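Local structure of pentalenene synthase (Streptomyces chartreusis NRRL 3882, 6Q4S) at residues A[133-138]-A[195-200]. The protein probably converts farnesyl diphosphate, with magnesium as cofactor, into the bicyclic sesquiterpenol 7-epi-alpha-eudesmol through a 1,10-cyclization that releases diphosphate. Residues are numbered along the deposited sequence; the frame is centred on the assembly and turned at random.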
loop_
_atom_site.group_PDB
_atom_site.type_symbol
_atom_site.label_atom_id
_atom_site.label_comp_id
_atom_site.label_asym_id
_atom_site.label_seq_id
_atom_site.Cartn_x
_atom_site.Cartn_y
_atom_site.Cartn_z
ATOM N N GLY A 133 14.156 -7.337 8.336
ATOM C CA GLY A 133 13.761 -7.821 9.656
ATOM C C GLY A 133 12.347 -7.460 10.063
ATOM O O GLY A 133 11.931 -7.792 11.140
ATOM N N MET A 134 11.586 -6.800 9.192
ATOM C CA MET A 134 10.273 -6.341 9.566
ATOM C C MET A 134 9.237 -7.280 8.992
ATOM O O MET A 134 9.380 -7.746 7.887
ATOM C CB MET A 134 10.045 -4.868 9.009
ATOM C CG MET A 134 11.068 -3.843 9.501
ATOM S SD MET A 134 11.184 -3.739 11.299
ATOM C CE MET A 134 9.584 -3.217 11.892
ATOM N N SER A 135 8.135 -7.467 9.689
ATOM C CA SER A 135 7.080 -8.340 9.255
ATOM C C SER A 135 6.349 -7.815 7.973
ATOM O O SER A 135 6.419 -6.638 7.651
ATOM C CB SER A 135 6.061 -8.499 10.371
ATOM O OG SER A 135 5.189 -7.361 10.449
ATOM N N LEU A 136 5.656 -8.699 7.305
ATOM C CA LEU A 136 4.796 -8.341 6.203
ATOM C C LEU A 136 3.711 -7.291 6.639
ATOM O O LEU A 136 3.405 -6.360 5.893
ATOM C CB LEU A 136 4.139 -9.596 5.580
ATOM C CG LEU A 136 3.297 -9.279 4.316
ATOM C CD1 LEU A 136 4.188 -8.728 3.199
ATOM C CD2 LEU A 136 2.592 -10.551 3.884
ATOM N N THR A 137 3.219 -7.430 7.861
ATOM C CA THR A 137 2.225 -6.530 8.430
ATOM C C THR A 137 2.812 -5.103 8.480
ATOM O O THR A 137 2.142 -4.159 8.095
ATOM C CB THR A 137 1.752 -7.013 9.852
ATOM O OG1 THR A 137 1.022 -8.232 9.725
ATOM C CG2 THR A 137 0.825 -6.002 10.544
ATOM N N TRP A 138 4.040 -4.967 8.965
ATOM C CA TRP A 138 4.667 -3.668 9.080
ATOM C C TRP A 138 4.959 -3.101 7.683
ATOM O O TRP A 138 4.726 -1.902 7.431
ATOM C CB TRP A 138 5.966 -3.724 9.908
ATOM C CG TRP A 138 6.593 -2.390 10.022
ATOM C CD1 TRP A 138 6.365 -1.470 11.021
ATOM C CD2 TRP A 138 7.492 -1.765 9.104
ATOM N NE1 TRP A 138 7.093 -0.342 10.782
ATOM C CE2 TRP A 138 7.812 -0.496 9.632
ATOM C CE3 TRP A 138 8.090 -2.156 7.906
ATOM C CZ2 TRP A 138 8.611 0.400 8.950
ATOM C CZ3 TRP A 138 8.901 -1.272 7.243
ATOM C CH2 TRP A 138 9.211 -0.041 7.778
ATOM N N GLY A 195 13.375 -1.563 16.865
ATOM C CA GLY A 195 13.385 -3.038 16.798
ATOM C C GLY A 195 12.242 -3.626 17.554
ATOM O O GLY A 195 12.430 -4.529 18.334
ATOM N N PHE A 196 11.034 -3.118 17.342
ATOM C CA PHE A 196 9.874 -3.745 17.853
ATOM C C PHE A 196 8.760 -3.539 16.818
ATOM O O PHE A 196 8.951 -2.806 15.875
ATOM C CB PHE A 196 9.494 -3.119 19.210
ATOM C CG PHE A 196 8.933 -1.703 19.101
ATOM C CD1 PHE A 196 9.772 -0.626 18.907
ATOM C CD2 PHE A 196 7.578 -1.477 19.128
ATOM C CE1 PHE A 196 9.272 0.665 18.767
ATOM C CE2 PHE A 196 7.070 -0.181 18.982
ATOM C CZ PHE A 196 7.923 0.879 18.762
ATOM N N GLU A 197 7.613 -4.146 17.046
ATOM C CA GLU A 197 6.405 -3.894 16.293
ATOM C C GLU A 197 5.229 -3.745 17.204
ATOM O O GLU A 197 5.070 -4.511 18.155
ATOM C CB GLU A 197 6.119 -4.989 15.285
ATOM C CG GLU A 197 7.149 -4.953 14.151
ATOM C CD GLU A 197 6.873 -5.907 12.982
ATOM O OE1 GLU A 197 5.646 -6.296 12.836
ATOM O OE2 GLU A 197 7.922 -6.224 12.255
ATOM N N VAL A 198 4.398 -2.757 16.910
ATOM C CA VAL A 198 3.221 -2.475 17.746
ATOM C C VAL A 198 2.191 -3.555 17.449
ATOM O O VAL A 198 2.002 -3.890 16.272
ATOM C CB VAL A 198 2.604 -1.080 17.446
ATOM C CG1 VAL A 198 1.283 -0.886 18.214
ATOM C CG2 VAL A 198 3.535 0.027 17.849
ATOM N N PRO A 199 1.494 -4.100 18.498
ATOM C CA PRO A 199 0.483 -5.148 18.210
ATOM C C PRO A 199 -0.580 -4.681 17.270
ATOM O O PRO A 199 -1.132 -3.568 17.464
ATOM C CB PRO A 199 -0.087 -5.499 19.597
ATOM C CG PRO A 199 1.098 -5.272 20.485
ATOM C CD PRO A 199 1.797 -4.036 19.937
ATOM N N ALA A 200 -0.873 -5.502 16.241
ATOM C CA ALA A 200 -1.679 -5.036 15.099
ATOM C C ALA A 200 -3.063 -4.585 15.534
ATOM O O ALA A 200 -3.592 -3.619 14.989
ATOM C CB ALA A 200 -1.764 -6.096 14.003
HETATM O O HOH W 1 10.635 -6.130 13.594
#
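Glu-197 reaches from its loop to Ser-135, the N-cap of helix 136-161, and both carboxylate oxygens bind there through their syn lone pairs. Glu-197 OE2 accepts from Ser-135 N at 2.9 Å, almost straight. Glu-197 OE1 accepts from Ser-135 OG at 2.7 Å. Ser-135 OG also accepts from Trp-138 N at 3.0 Å, the capping bond, so serine suits this place by giving and receiving at once. An acid long enough to span the gap, its chain extended beyond CG (chi2 -173°), would probably also be stabilised by the helix N-terminus. A water donates to both Glu-197 OE2 and Gly-133 O.

The unbranched chain of Met-134, bent at chi2 and chi3, curls CE to 3.7 Å from Glu-197 CG and over one indole face of Trp-138, toward its rim. Trp-138 CB lies 3.9 Å from Glu-197 CD. An alanine at Glu-197 would probably leave Ser-135 N and OG without their acceptor and open a gap beside Met-134.

Separately, at the start of helix 200-203, Thr-137 CG2 meets Ala-200 CB at 4.3 Å; small side chains suit this subunit interface, where Ala-200 packs on Ala-200 of the second subunit.

The contact thus ties helix 136-161 to the loop after helix 183-194, whose Asp-188 O accepts from Trp-138 NE1; Arg-293 of helix 288-313 donates to Glu-197 O.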